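Local coordinates for period circadian protein homolog 2 (Mus musculus, PDB 3GDI) that probably acts as a transcription-regulating component of the mammalian circadian clock, using tandem PAS domains for protein-protein interactions, at residues 23-31 against 40-48; 64-73 against 103-111. All coordinates share one frame; numbering follows the deposited sequence.

Contact 1 (23-31 against 40-48)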
loop_
_atom_site.group_PDB
_atom_site.type_symbol
_atom_site.label_atom_id
_atom_site.label_comp_id
_atom_site.label_asym_id
_atom_site.label_seq_id
_atom_site.Cartn_x
_atom_site.Cartn_y
_atom_site.Cartn_z
ATOM N N ASN A 23 -25.680 18.757 2.825
ATOM C CA ASN A 23 -25.986 17.351 3.048
ATOM C C ASN A 23 -26.390 17.096 4.489
ATOM O O ASN A 23 -25.752 17.585 5.423
ATOM C CB ASN A 23 -24.774 16.483 2.717
ATOM C CG ASN A 23 -24.298 16.675 1.301
ATOM O OD1 ASN A 23 -23.914 17.779 0.906
ATOM N ND2 ASN A 23 -24.320 15.600 0.521
ATOM N N ALA A 24 -27.453 16.319 4.663
ATOM C CA ALA A 24 -27.936 15.983 5.994
ATOM C C ALA A 24 -27.072 14.867 6.568
ATOM O O ALA A 24 -27.280 14.432 7.702
ATOM C CB ALA A 24 -29.395 15.538 5.927
ATOM N N ASP A 25 -26.099 14.414 5.780
ATOM C CA ASP A 25 -25.211 13.339 6.204
ATOM C C ASP A 25 -23.749 13.739 6.372
ATOM O O ASP A 25 -22.899 12.884 6.603
ATOM C CB ASP A 25 -25.311 12.169 5.224
ATOM C CG ASP A 25 -26.514 11.290 5.491
ATOM O OD1 ASP A 25 -26.505 10.558 6.506
ATOM O OD2 ASP A 25 -27.470 11.337 4.693
ATOM N N MET A 26 -23.450 15.028 6.258
ATOM C CA MET A 26 -22.074 15.485 6.421
ATOM C C MET A 26 -21.823 16.177 7.756
ATOM O O MET A 26 -22.755 16.504 8.489
ATOM C CB MET A 26 -21.680 16.431 5.286
ATOM C CG MET A 26 -21.455 15.730 3.966
ATOM S SD MET A 26 -20.671 16.792 2.738
ATOM C CE MET A 26 -18.929 16.477 3.077
ATOM N N PHE A 27 -20.550 16.377 8.073
ATOM C CA PHE A 27 -20.158 17.053 9.298
ATOM C C PHE A 27 -18.678 17.370 9.236
ATOM O O PHE A 27 -17.927 16.728 8.507
ATOM C CB PHE A 27 -20.480 16.208 10.545
ATOM C CG PHE A 27 -19.547 15.041 10.775
ATOM C CD1 PHE A 27 -19.834 13.784 10.250
ATOM C CD2 PHE A 27 -18.398 15.190 11.550
ATOM C CE1 PHE A 27 -18.990 12.695 10.498
ATOM C CE2 PHE A 27 -17.552 14.107 11.799
ATOM C CZ PHE A 27 -17.848 12.861 11.273
ATOM N N ALA A 28 -18.264 18.379 9.988
ATOM C CA ALA A 28 -16.867 18.782 10.013
ATOM C C ALA A 28 -16.306 18.590 11.412
ATOM O O ALA A 28 -17.048 18.613 12.394
ATOM C CB ALA A 28 -16.736 20.239 9.592
ATOM N N VAL A 29 -14.995 18.396 11.495
ATOM C CA VAL A 29 -14.335 18.201 12.776
ATOM C C VAL A 29 -12.862 18.579 12.686
ATOM O O VAL A 29 -12.180 18.238 11.721
ATOM C CB VAL A 29 -14.456 16.733 13.241
ATOM C CG1 VAL A 29 -13.824 15.811 12.212
ATOM C CG2 VAL A 29 -13.784 16.558 14.590
ATOM N N ALA A 30 -12.387 19.305 13.693
ATOM C CA ALA A 30 -10.994 19.729 13.756
ATOM C C ALA A 30 -10.376 18.921 14.879
ATOM O O ALA A 30 -10.899 18.900 15.988
ATOM C CB ALA A 30 -10.907 21.217 14.060
ATOM N N VAL A 31 -9.261 18.260 14.593
ATOM C CA VAL A 31 -8.607 17.415 15.582
ATOM C C VAL A 31 -7.157 17.796 15.841
ATOM O O VAL A 31 -6.346 17.841 14.919
ATOM C CB VAL A 31 -8.664 15.939 15.132
ATOM C CG1 VAL A 31 -7.886 15.054 16.086
ATOM C CG2 VAL A 31 -10.103 15.493 15.054
ATOM N N TYR A 40 -12.730 21.263 17.422
ATOM C CA TYR A 40 -14.007 21.757 16.905
ATOM C C TYR A 40 -14.806 20.623 16.265
ATOM O O TYR A 40 -14.245 19.781 15.562
ATOM C CB TYR A 40 -13.785 22.866 15.867
ATOM C CG TYR A 40 -15.018 23.192 15.037
ATOM C CD1 TYR A 40 -16.208 23.608 15.642
ATOM C CD2 TYR A 40 -15.000 23.063 13.645
ATOM C CE1 TYR A 40 -17.351 23.882 14.881
ATOM C CE2 TYR A 40 -16.137 23.335 12.876
ATOM C CZ TYR A 40 -17.306 23.742 13.499
ATOM O OH TYR A 40 -18.429 23.991 12.744
ATOM N N ILE A 41 -16.113 20.605 16.513
ATOM C CA ILE A 41 -16.990 19.583 15.953
ATOM C C ILE A 41 -18.223 20.273 15.359
ATOM O O ILE A 41 -18.863 21.095 16.016
ATOM C CB ILE A 41 -17.407 18.545 17.043
ATOM C CG1 ILE A 41 -17.174 17.119 16.529
ATOM C CG2 ILE A 41 -18.863 18.733 17.442
ATOM C CD1 ILE A 41 -17.996 16.739 15.311
ATOM N N SER A 42 -18.537 19.947 14.107
ATOM C CA SER A 42 -19.679 20.540 13.416
ATOM C C SER A 42 -21.006 20.014 13.949
ATOM O O SER A 42 -21.083 18.900 14.470
ATOM C CB SER A 42 -19.584 20.263 11.914
ATOM O OG SER A 42 -20.696 20.802 11.221
ATOM N N ASN A 43 -22.051 20.825 13.819
ATOM C CA ASN A 43 -23.381 20.445 14.281
ATOM C C ASN A 43 -23.956 19.344 13.392
ATOM O O ASN A 43 -23.290 18.877 12.464
ATOM C CB ASN A 43 -24.306 21.663 14.263
ATOM C CG ASN A 43 -23.869 22.739 15.234
ATOM O OD1 ASN A 43 -23.981 22.577 16.450
ATOM N ND2 ASN A 43 -23.359 23.845 14.701
ATOM N N GLN A 44 -25.190 18.933 13.682
ATOM C CA GLN A 44 -25.866 17.891 12.912
ATOM C C GLN A 44 -25.291 16.505 13.207
ATOM O O GLN A 44 -25.861 15.489 12.809
ATOM C CB GLN A 44 -25.766 18.197 11.410
ATOM C CG GLN A 44 -26.460 17.191 10.500
ATOM C CD GLN A 44 -26.433 17.608 9.038
ATOM O OE1 GLN A 44 -27.035 18.612 8.656
ATOM N NE2 GLN A 44 -25.730 16.839 8.214
ATOM N N VAL A 45 -24.163 16.467 13.909
ATOM C CA VAL A 45 -23.528 15.203 14.256
ATOM C C VAL A 45 -24.457 14.330 15.095
ATOM O O VAL A 45 -24.696 13.170 14.762
ATOM C CB VAL A 45 -22.216 15.428 15.031
ATOM C CG1 VAL A 45 -21.107 15.822 14.072
ATOM C CG2 VAL A 45 -22.412 16.515 16.072
ATOM N N ALA A 46 -24.978 14.885 16.185
ATOM C CA ALA A 46 -25.884 14.139 17.052
ATOM C C ALA A 46 -27.116 13.756 16.247
ATOM O O ALA A 46 -27.789 12.772 16.554
ATOM C CB ALA A 46 -26.283 14.983 18.256
ATOM N N SER A 47 -27.398 14.548 15.215
ATOM C CA SER A 47 -28.540 14.312 14.339
ATOM C C SER A 47 -28.378 12.994 13.589
ATOM O O SER A 47 -29.238 12.116 13.671
ATOM C CB SER A 47 -28.682 15.456 13.334
ATOM O OG SER A 47 -29.667 15.159 12.363
ATOM N N ILE A 48 -27.272 12.860 12.861
ATOM C CA ILE A 48 -27.002 11.642 12.106
ATOM C C ILE A 48 -26.609 10.484 13.027
ATOM O O ILE A 48 -26.146 9.442 12.562
ATOM C CB ILE A 48 -25.882 11.862 11.062
ATOM C CG1 ILE A 48 -24.579 12.251 11.755
ATOM C CG2 ILE A 48 -26.292 12.954 10.092
ATOM C CD1 ILE A 48 -23.443 12.509 10.796
#
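The benzyl group of Phe-27 overlaps branched side chains of the edge strand and of the turn after it. Phe-27 CB lies 3.6 Å from Val-45 CG1, and Phe-27 CD1 is 3.9 Å from Ile-48 CD1. Ile-41 CD1 comes near the ring carbon CD2 of Phe-27. This is the first beta hairpin of a PAS domain, pairing strand 26-31 with the outermost strand 38-41. Phe-27 CG sits between its backbone N and carbonyl carbon (chi1 75°), which turns the ring in among these aliphatic branches; Phe-123, from strand 121-131 two places over in the sheet, meets it edge-to-face. A large flat residue suits a place walled by three branched chains and a second ring. Val-29 and Ile-41 form a non-hydrogen-bonded antiparallel pair and share a face of the sheet, with Val-29 CG2 3.9 Å from Ile-41 CG1. On the other face Ala-30 and Tyr-40 form the hydrogen-bonded pair, and the small alanine lets Tyr-40 CB settle 3.8 Å from Ala-30 CB. Tyr-40 OH makes a weak hydrogen bond to Glu-13. Further on, Ser-42 N donates a backbone hydrogen bond to Ala-28 O over 2.6 Å, while Ser-42 CB rests 3.7 Å from Ala-28 CB.

Contact 2 (64-73 against 103-111)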
loop_
_atom_site.group_PDB
_atom_site.type_symbol
_atom_site.label_atom_id
_atom_site.label_comp_id
_atom_site.label_asym_id
_atom_site.label_seq_id
_atom_site.Cartn_x
_atom_site.Cartn_y
_atom_site.Cartn_z
ATOM N N PHE A 64 -14.088 7.239 18.542
ATOM C CA PHE A 64 -15.405 7.006 17.935
ATOM C C PHE A 64 -15.321 6.282 16.589
ATOM O O PHE A 64 -16.303 6.226 15.853
ATOM C CB PHE A 64 -16.152 8.323 17.725
ATOM C CG PHE A 64 -16.234 9.168 18.947
ATOM C CD1 PHE A 64 -15.333 10.208 19.145
ATOM C CD2 PHE A 64 -17.169 8.887 19.939
ATOM C CE1 PHE A 64 -15.356 10.952 20.316
ATOM C CE2 PHE A 64 -17.199 9.624 21.113
ATOM C CZ PHE A 64 -16.290 10.658 21.302
ATOM N N LEU A 65 -14.148 5.741 16.276
ATOM C CA LEU A 65 -13.907 5.018 15.028
ATOM C C LEU A 65 -13.861 3.513 15.274
ATOM O O LEU A 65 -13.600 3.062 16.390
ATOM C CB LEU A 65 -12.559 5.433 14.429
ATOM C CG LEU A 65 -12.365 6.624 13.493
ATOM C CD1 LEU A 65 -13.520 7.588 13.598
ATOM C CD2 LEU A 65 -11.035 7.286 13.831
ATOM N N ALA A 66 -14.118 2.733 14.234
ATOM C CA ALA A 66 -14.030 1.293 14.370
ATOM C C ALA A 66 -12.568 1.093 14.778
ATOM O O ALA A 66 -11.676 1.773 14.263
ATOM C CB ALA A 66 -14.309 0.627 13.038
ATOM N N PRO A 67 -12.302 0.177 15.718
ATOM C CA PRO A 67 -10.917 -0.052 16.151
ATOM C C PRO A 67 -9.934 -0.378 15.024
ATOM O O PRO A 67 -8.754 -0.049 15.117
ATOM C CB PRO A 67 -11.059 -1.189 17.164
ATOM C CG PRO A 67 -12.418 -0.911 17.773
ATOM C CD PRO A 67 -13.244 -0.611 16.535
ATOM N N HIS A 68 -10.418 -1.018 13.964
ATOM C CA HIS A 68 -9.563 -1.361 12.830
ATOM C C HIS A 68 -9.241 -0.156 11.958
ATOM O O HIS A 68 -8.235 -0.149 11.253
ATOM C CB HIS A 68 -10.224 -2.416 11.941
ATOM C CG HIS A 68 -10.027 -3.826 12.406
ATOM N ND1 HIS A 68 -10.707 -4.364 13.479
ATOM C CD2 HIS A 68 -9.223 -4.810 11.939
ATOM C CE1 HIS A 68 -10.332 -5.619 13.650
ATOM N NE2 HIS A 68 -9.432 -5.914 12.729
ATOM N N ASP A 69 -10.094 0.864 11.997
ATOM C CA ASP A 69 -9.893 2.043 11.169
ATOM C C ASP A 69 -9.013 3.116 11.791
ATOM O O ASP A 69 -8.621 4.071 11.118
ATOM C CB ASP A 69 -11.244 2.634 10.773
ATOM C CG ASP A 69 -12.117 1.637 10.028
ATOM O OD1 ASP A 69 -11.570 0.904 9.174
ATOM O OD2 ASP A 69 -13.345 1.590 10.284
ATOM N N VAL A 70 -8.687 2.958 13.068
ATOM C CA VAL A 70 -7.842 3.925 13.765
ATOM C C VAL A 70 -6.470 4.088 13.111
ATOM O O VAL A 70 -6.037 5.213 12.851
ATOM C CB VAL A 70 -7.647 3.519 15.235
ATOM C CG1 VAL A 70 -6.493 4.288 15.836
ATOM C CG2 VAL A 70 -8.925 3.778 16.013
ATOM N N SER A 71 -5.792 2.968 12.858
ATOM C CA SER A 71 -4.469 2.991 12.231
ATOM C C SER A 71 -4.577 3.658 10.863
ATOM O O SER A 71 -3.660 4.367 10.425
ATOM C CB SER A 71 -3.919 1.566 12.071
ATOM O OG SER A 71 -4.615 0.841 11.068
ATOM N N VAL A 72 -5.709 3.434 10.196
ATOM C CA VAL A 72 -5.969 4.023 8.886
ATOM C C VAL A 72 -6.047 5.548 9.003
ATOM O O VAL A 72 -5.384 6.270 8.264
ATOM C CB VAL A 72 -7.295 3.473 8.302
ATOM C CG1 VAL A 72 -7.621 4.145 6.976
ATOM C CG2 VAL A 72 -7.181 1.966 8.124
ATOM N N PHE A 73 -6.858 6.020 9.947
ATOM C CA PHE A 73 -7.046 7.448 10.196
ATOM C C PHE A 73 -5.727 8.175 10.440
ATOM O O PHE A 73 -5.508 9.252 9.917
ATOM C CB PHE A 73 -7.982 7.640 11.404
ATOM C CG PHE A 73 -8.088 9.064 11.879
ATOM C CD1 PHE A 73 -7.153 9.591 12.764
ATOM C CD2 PHE A 73 -9.116 9.883 11.431
ATOM C CE1 PHE A 73 -7.241 10.913 13.195
ATOM C CE2 PHE A 73 -9.213 11.199 11.853
ATOM C CZ PHE A 73 -8.272 11.718 12.740
ATOM N N SER A 103 -8.778 11.350 -0.122
ATOM C CA SER A 103 -9.781 11.041 0.892
ATOM C C SER A 103 -9.723 9.562 1.243
ATOM O O SER A 103 -9.400 8.731 0.397
ATOM C CB SER A 103 -11.185 11.377 0.384
ATOM O OG SER A 103 -11.370 12.776 0.294
ATOM N N PHE A 104 -10.040 9.237 2.491
ATOM C CA PHE A 104 -10.031 7.853 2.950
ATOM C C PHE A 104 -11.374 7.575 3.619
ATOM O O PHE A 104 -12.179 8.493 3.795
ATOM C CB PHE A 104 -8.868 7.633 3.933
ATOM C CG PHE A 104 -8.954 8.473 5.177
ATOM C CD1 PHE A 104 -9.414 7.927 6.371
ATOM C CD2 PHE A 104 -8.619 9.823 5.149
ATOM C CE1 PHE A 104 -9.541 8.712 7.515
ATOM C CE2 PHE A 104 -8.744 10.616 6.291
ATOM C CZ PHE A 104 -9.210 10.054 7.476
ATOM N N PHE A 105 -11.621 6.322 3.987
ATOM C CA PHE A 105 -12.881 5.953 4.629
ATOM C C PHE A 105 -12.730 5.427 6.052
ATOM O O PHE A 105 -11.769 4.737 6.378
ATOM C CB PHE A 105 -13.610 4.901 3.796
ATOM C CG PHE A 105 -13.912 5.339 2.401
ATOM C CD1 PHE A 105 -12.904 5.414 1.449
ATOM C CD2 PHE A 105 -15.207 5.676 2.033
ATOM C CE1 PHE A 105 -13.180 5.818 0.149
ATOM C CE2 PHE A 105 -15.493 6.081 0.738
ATOM C CZ PHE A 105 -14.475 6.151 -0.207
ATOM N N CYS A 106 -13.711 5.746 6.887
ATOM C CA CYS A 106 -13.729 5.316 8.282
ATOM C C CYS A 106 -15.150 5.061 8.753
ATOM O O CYS A 106 -16.092 5.726 8.311
ATOM C CB CYS A 106 -13.101 6.381 9.183
ATOM S SG CYS A 106 -11.366 6.112 9.603
ATOM N N ARG A 107 -15.304 4.080 9.638
ATOM C CA ARG A 107 -16.609 3.759 10.203
ATOM C C ARG A 107 -16.657 4.485 11.543
ATOM O O ARG A 107 -15.771 4.317 12.379
ATOM C CB ARG A 107 -16.746 2.246 10.384
ATOM C CG ARG A 107 -17.297 1.537 9.145
ATOM C CD ARG A 107 -16.774 0.110 8.983
ATOM N NE ARG A 107 -15.364 0.114 8.599
ATOM C CZ ARG A 107 -14.749 -0.864 7.933
ATOM N NH1 ARG A 107 -15.411 -1.952 7.559
ATOM N NH2 ARG A 107 -13.463 -0.747 7.634
ATOM N N VAL A 108 -17.678 5.313 11.729
ATOM C CA VAL A 108 -17.815 6.094 12.957
ATOM C C VAL A 108 -19.032 5.684 13.779
ATOM O O VAL A 108 -20.055 5.285 13.231
ATOM C CB VAL A 108 -17.916 7.603 12.629
ATOM C CG1 VAL A 108 -17.868 8.430 13.911
ATOM C CG2 VAL A 108 -16.784 8.000 11.690
ATOM N N SER A 109 -18.906 5.787 15.098
ATOM C CA SER A 109 -19.987 5.432 16.014
ATOM C C SER A 109 -19.936 6.245 17.294
ATOM O O SER A 109 -18.884 6.347 17.925
ATOM C CB SER A 109 -19.913 3.953 16.393
ATOM O OG SER A 109 -20.804 3.657 17.458
ATOM N N VAL A 110 -21.074 6.817 17.678
ATOM C CA VAL A 110 -21.155 7.595 18.910
ATOM C C VAL A 110 -21.457 6.611 20.042
ATOM O O VAL A 110 -22.468 6.727 20.741
ATOM C CB VAL A 110 -22.272 8.670 18.833
ATOM C CG1 VAL A 110 -22.299 9.500 20.112
ATOM C CG2 VAL A 110 -22.033 9.577 17.634
ATOM N N GLY A 111 -20.572 5.629 20.201
ATOM C CA GLY A 111 -20.745 4.628 21.236
ATOM C C GLY A 111 -22.066 3.880 21.167
ATOM O O GLY A 111 -22.882 4.093 20.267
#
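Arg-107 and Asp-69 cross at about a right angle, yet their flat ends lie nearly parallel, the carboxylate and guanidinium planes being only 17° apart. The arginine grips side-on: Arg-107 NH2 donates to Asp-69 OD1 at 2.9 Å and Arg-107 NE to Asp-69 OD2 at 3.0 Å, each oxygen offering its syn lone pair. Bends at chi2 and chi3 (149° and -71°) bring NE round beside the carboxylate. Asp-69 OD2 also accepts from Arg-107 N, 3.2 Å away and well above the carboxylate plane, so the aspartate binds strand and side chain together. Beside this pair, Cys-106 SG packs 3.7 Å from Asp-69 CB and also meets Leu-65 and Phe-73, a slim, weakly polar group suited to a tight interior. The side chains of Phe-73 and Phe-104 cross obliquely, with Phe-73 CD2 4.0 Å from Phe-104 CZ, joining helix 70-76 to strand 104-108 of the PAS domain. Toward the other end, Leu-65 CD1 meets Val-108 CG2 at 3.8 Å, and Ser-109 N donates to Phe-64 O. With an alanine at Asp-69, Arg-107 NE and N would probably lose their shared acceptor and NH2 one of its two carboxylates, leaving the guanidinium freer to turn. Arg-107 NH2 also forms a salt bridge with Asp-194; two carboxylates probably offset its charge and ease the nearness of Arg-237, by helix 192-195.

How the contacts relate
From the N terminus the chain runs along strand 26-31, turns through a short connection and returns along strand 38-41, where contact 1 closes the hairpin. Only afterwards does contact 2 open: residues 64-73 run into the start of helix 70-76, and the chain comes back some thirty residues later along strand 104-108. The two loops are thus in series, neither nested nor crossed. The centres of contact 1 and contact 2 lie about 15 Å apart, and the two do not touch. Both reach the same five-stranded antiparallel sheet, in the strand order 2-1-5-4-3 of a PAS fold. Contact 1 secures one outermost strand to its neighbour, whereas contact 2 ties the other, 104-108, to the loop and helix that precede it.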